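6-phospho-alpha-glucosidase (PDB 6VC6) hydrolyses 6-phospho-alpha-glucosides, probably using NAD and a manganese ion as cofactors. Local coordinates at residues Y4-V9 and F80-M85. Sequence-based numbering, arbitrary orientation.
Sequences YNVCIV and FIFMQM. With NAD (nicotinamide-adenine-dinucleotide), chain G.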
loop_
_atom_site.group_PDB
_atom_site.type_symbol
_atom_site.label_atom_id
_atom_site.label_comp_id
_atom_site.label_asym_id
_atom_site.label_seq_id
_atom_site.Cartn_x
_atom_site.Cartn_y
_atom_site.Cartn_z
ATOM N N TYR A 4 -11.064 -19.968 -10.197
ATOM C CA TYR A 4 -11.060 -18.542 -10.483
ATOM C C TYR A 4 -9.951 -18.170 -11.459
ATOM O O TYR A 4 -8.883 -18.787 -11.484
ATOM C CB TYR A 4 -10.903 -17.731 -9.192
ATOM C CG TYR A 4 -12.028 -17.950 -8.208
ATOM C CD1 TYR A 4 -13.179 -17.177 -8.260
ATOM C CD2 TYR A 4 -11.944 -18.938 -7.234
ATOM C CE1 TYR A 4 -14.214 -17.375 -7.366
ATOM C CE2 TYR A 4 -12.974 -19.144 -6.336
ATOM C CZ TYR A 4 -14.106 -18.359 -6.406
ATOM O OH TYR A 4 -15.134 -18.558 -5.515
ATOM N N ASN A 5 -10.225 -17.143 -12.262
ATOM C CA ASN A 5 -9.249 -16.556 -13.170
ATOM C C ASN A 5 -8.701 -15.279 -12.548
ATOM O O ASN A 5 -9.470 -14.402 -12.140
ATOM C CB ASN A 5 -9.878 -16.254 -14.531
ATOM C CG ASN A 5 -10.341 -17.505 -15.252
ATOM O OD1 ASN A 5 -9.880 -18.609 -14.964
ATOM N ND2 ASN A 5 -11.260 -17.337 -16.196
ATOM N N VAL A 6 -7.376 -15.176 -12.477
ATOM C CA VAL A 6 -6.703 -14.075 -11.798
ATOM C C VAL A 6 -5.713 -13.433 -12.758
ATOM O O VAL A 6 -5.050 -14.126 -13.537
ATOM C CB VAL A 6 -5.988 -14.557 -10.517
ATOM C CG1 VAL A 6 -5.278 -13.402 -9.822
ATOM C CG2 VAL A 6 -6.975 -15.224 -9.573
ATOM N N CYS A 7 -5.618 -12.105 -12.707
ATOM C CA CYS A 7 -4.617 -11.362 -13.460
ATOM C C CYS A 7 -3.877 -10.428 -12.517
ATOM O O CYS A 7 -4.504 -9.696 -11.744
ATOM C CB CYS A 7 -5.249 -10.562 -14.604
ATOM S SG CYS A 7 -4.137 -9.334 -15.336
ATOM N N ILE A 8 -2.550 -10.460 -12.577
ATOM C CA ILE A 8 -1.703 -9.570 -11.792
ATOM C C ILE A 8 -1.256 -8.427 -12.691
ATOM O O ILE A 8 -0.570 -8.650 -13.697
ATOM C CB ILE A 8 -0.494 -10.311 -11.202
ATOM C CG1 ILE A 8 -0.942 -11.305 -10.130
ATOM C CG2 ILE A 8 0.508 -9.320 -10.625
ATOM C CD1 ILE A 8 0.187 -12.143 -9.568
ATOM N N VAL A 9 -1.648 -7.207 -12.340
ATOM C CA VAL A 9 -1.198 -6.015 -13.049
ATOM C C VAL A 9 0.105 -5.554 -12.411
ATOM O O VAL A 9 0.140 -5.216 -11.222
ATOM C CB VAL A 9 -2.257 -4.904 -13.013
ATOM C CG1 VAL A 9 -1.679 -3.615 -13.573
ATOM C CG2 VAL A 9 -3.488 -5.325 -13.800
ATOM N N PHE A 80 -10.695 -11.883 -10.678
ATOM C CA PHE A 80 -9.941 -11.036 -9.767
ATOM C C PHE A 80 -8.777 -10.398 -10.507
ATOM O O PHE A 80 -8.117 -11.048 -11.323
ATOM C CB PHE A 80 -9.413 -11.833 -8.568
ATOM C CG PHE A 80 -10.464 -12.168 -7.551
ATOM C CD1 PHE A 80 -10.806 -11.258 -6.564
ATOM C CD2 PHE A 80 -11.108 -13.393 -7.579
ATOM C CE1 PHE A 80 -11.772 -11.564 -5.625
ATOM C CE2 PHE A 80 -12.076 -13.704 -6.643
ATOM C CZ PHE A 80 -12.407 -12.788 -5.665
ATOM N N ILE A 81 -8.531 -9.123 -10.214
ATOM C CA ILE A 81 -7.386 -8.392 -10.743
ATOM C C ILE A 81 -6.550 -7.925 -9.560
ATOM O O ILE A 81 -7.018 -7.123 -8.742
ATOM C CB ILE A 81 -7.813 -7.201 -11.615
ATOM C CG1 ILE A 81 -8.778 -7.654 -12.712
ATOM C CG2 ILE A 81 -6.593 -6.525 -12.221
ATOM C CD1 ILE A 81 -8.149 -8.565 -13.742
ATOM N N PHE A 82 -5.322 -8.430 -9.467
ATOM C CA PHE A 82 -4.375 -8.024 -8.431
ATOM C C PHE A 82 -3.483 -6.935 -9.018
ATOM O O PHE A 82 -2.686 -7.199 -9.923
ATOM C CB PHE A 82 -3.540 -9.209 -7.946
ATOM C CG PHE A 82 -4.313 -10.231 -7.151
ATOM C CD1 PHE A 82 -5.675 -10.093 -6.930
ATOM C CD2 PHE A 82 -3.666 -11.337 -6.621
ATOM C CE1 PHE A 82 -6.375 -11.038 -6.202
ATOM C CE2 PHE A 82 -4.360 -12.285 -5.890
ATOM C CZ PHE A 82 -5.717 -12.134 -5.681
HETATM N N MSE A 83 -3.614 -5.717 -8.506
HETATM C CA MSE A 83 -2.849 -4.591 -9.036
HETATM C C MSE A 83 -1.697 -4.197 -8.116
HETATM O O MSE A 83 -1.909 -3.861 -6.952
HETATM C CB MSE A 83 -3.767 -3.388 -9.269
HETATM C CG MSE A 83 -5.097 -3.739 -9.912
HETATM SE SE MSE A 83 -5.910 -2.222 -10.828
HETATM C CE MSE A 83 -4.694 -2.101 -12.342
ATOM N N GLN A 84 -0.477 -4.237 -8.647
ATOM C CA GLN A 84 0.717 -3.853 -7.899
ATOM C C GLN A 84 1.709 -3.149 -8.823
ATOM O O GLN A 84 2.900 -3.460 -8.857
ATOM C CB GLN A 84 1.353 -5.065 -7.217
ATOM C CG GLN A 84 1.696 -6.221 -8.146
ATOM C CD GLN A 84 2.485 -7.309 -7.444
ATOM O OE1 GLN A 84 3.003 -8.228 -8.079
ATOM N NE2 GLN A 84 2.581 -7.209 -6.123
HETATM N N MSE A 85 1.217 -2.165 -9.562
HETATM C CA MSE A 85 2.047 -1.349 -10.427
HETATM C C MSE A 85 2.803 -0.309 -9.644
HETATM O O MSE A 85 2.368 0.032 -8.554
HETATM C CB MSE A 85 1.213 -0.646 -11.498
HETATM C CG MSE A 85 0.377 0.517 -10.965
HETATM SE SE MSE A 85 -0.293 1.782 -12.311
HETATM C CE MSE A 85 -1.174 0.473 -13.441
HETATM P PA NAD G . 8.586 -2.473 -8.961
HETATM O O1A NAD G . 9.525 -3.603 -8.617
HETATM O O2A NAD G . 9.085 -1.295 -9.763
HETATM O O5B NAD G . 7.307 -3.085 -9.719
HETATM C C5B NAD G . 6.424 -2.239 -10.447
HETATM C C4B NAD G . 5.985 -2.942 -11.721
HETATM O O4B NAD G . 4.801 -2.327 -12.233
HETATM C C3B NAD G . 7.058 -2.826 -12.792
HETATM O O3B NAD G . 7.348 -4.122 -13.319
HETATM C C2B NAD G . 6.447 -1.964 -13.875
HETATM O O2B NAD G . 6.815 -2.444 -15.170
HETATM C C1B NAD G . 4.955 -2.112 -13.637
HETATM N N9A NAD G . 4.202 -0.918 -14.089
HETATM C C8A NAD G . 4.544 0.373 -13.913
HETATM N N7A NAD G . 3.621 1.201 -14.469
HETATM C C5A NAD G . 2.664 0.429 -15.018
HETATM C C6A NAD G . 1.402 0.650 -15.764
HETATM N N6A NAD G . 0.961 1.901 -16.042
HETATM N N1A NAD G . 0.705 -0.439 -16.158
HETATM C C2A NAD G . 1.128 -1.689 -15.889
HETATM N N3A NAD G . 2.261 -1.962 -15.220
HETATM C C4A NAD G . 3.057 -0.965 -14.770
HETATM O O3 NAD G . 7.915 -1.912 -7.610
HETATM P PN NAD G . 7.802 -2.789 -6.267
HETATM O O1N NAD G . 8.851 -2.305 -5.293
HETATM O O2N NAD G . 7.703 -4.254 -6.622
HETATM O O5D NAD G . 6.366 -2.296 -5.742
HETATM C C5D NAD G . 5.173 -2.823 -6.317
HETATM C C4D NAD G . 4.005 -1.956 -5.876
HETATM O O4D NAD G . 3.390 -2.516 -4.713
HETATM C C3D NAD G . 4.487 -0.562 -5.498
HETATM O O3D NAD G . 3.632 0.407 -6.108
HETATM C C2D NAD G . 4.309 -0.489 -4.000
HETATM O O2D NAD G . 3.963 0.833 -3.583
HETATM C C1D NAD G . 3.167 -1.462 -3.778
HETATM N N1N NAD G . 3.099 -1.942 -2.400
HETATM C C2N NAD G . 2.036 -1.571 -1.685
HETATM C C3N NAD G . 1.880 -1.976 -0.372
HETATM C C7N NAD G . 0.668 -1.527 0.386
HETATM O O7N NAD G . 0.629 -1.670 1.597
HETATM N N7N NAD G . -0.335 -0.968 -0.291
HETATM C C4N NAD G . 2.844 -2.795 0.204
HETATM C C5N NAD G . 3.946 -3.166 -0.559
HETATM C C6N NAD G . 4.049 -2.728 -1.877
#
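Val-9 and Met-83 end two neighbouring parallel strands, 4-9 and 80-83, at the centre of the Rossmann-type fold that carries the NAD. The strands run in the same direction at 20°, stitched by a ladder from Phe-80 N to Asn-5 O through to Gln-84 N, which meets Val-9 O at 2.8 Å just where the second strand gives way to loop. From CB outward, Val-9 meets its neighbours atom by atom: CB sits 3.8 Å from the selenomethionine methyl, Met-83 CE, and both branches reach that methyl too. CG1, anti to the backbone N (chi1 171°), touches CE at 3.6 Å and also has the adenine of NAD within contact; CG2 lies beside the same CE and meets Ile-81 CG2 at 3.7 Å. With an alanine in its place both methyls go, and a gap would probably open beside Ile-81 CG2 and Met-83 CE, the latter keeping only CB of this residue as a neighbour. Beyond it, Met-85 bends at chi3 to bring CE within 3.4 Å of NAD N1A, while its carbonyl O accepts a hydrogen bond from the ribose O3D.

On the other face of the sheet, covered by helices 16-25 and 318-331, aromatic rings take over. Phe-80 turns its edge toward the face of Tyr-4 in an offset edge-to-face pair, planes at 65°. Further along, Ile-8 CG2 packs against Gln-84 OE1, an oxygen already hydrogen-bonded to Thr-16. Between these ends Val-6 supplies a CH-pi contact: its CG1 methyl lies over the centre of the Phe-82 ring, 4.1 Å from the centroid.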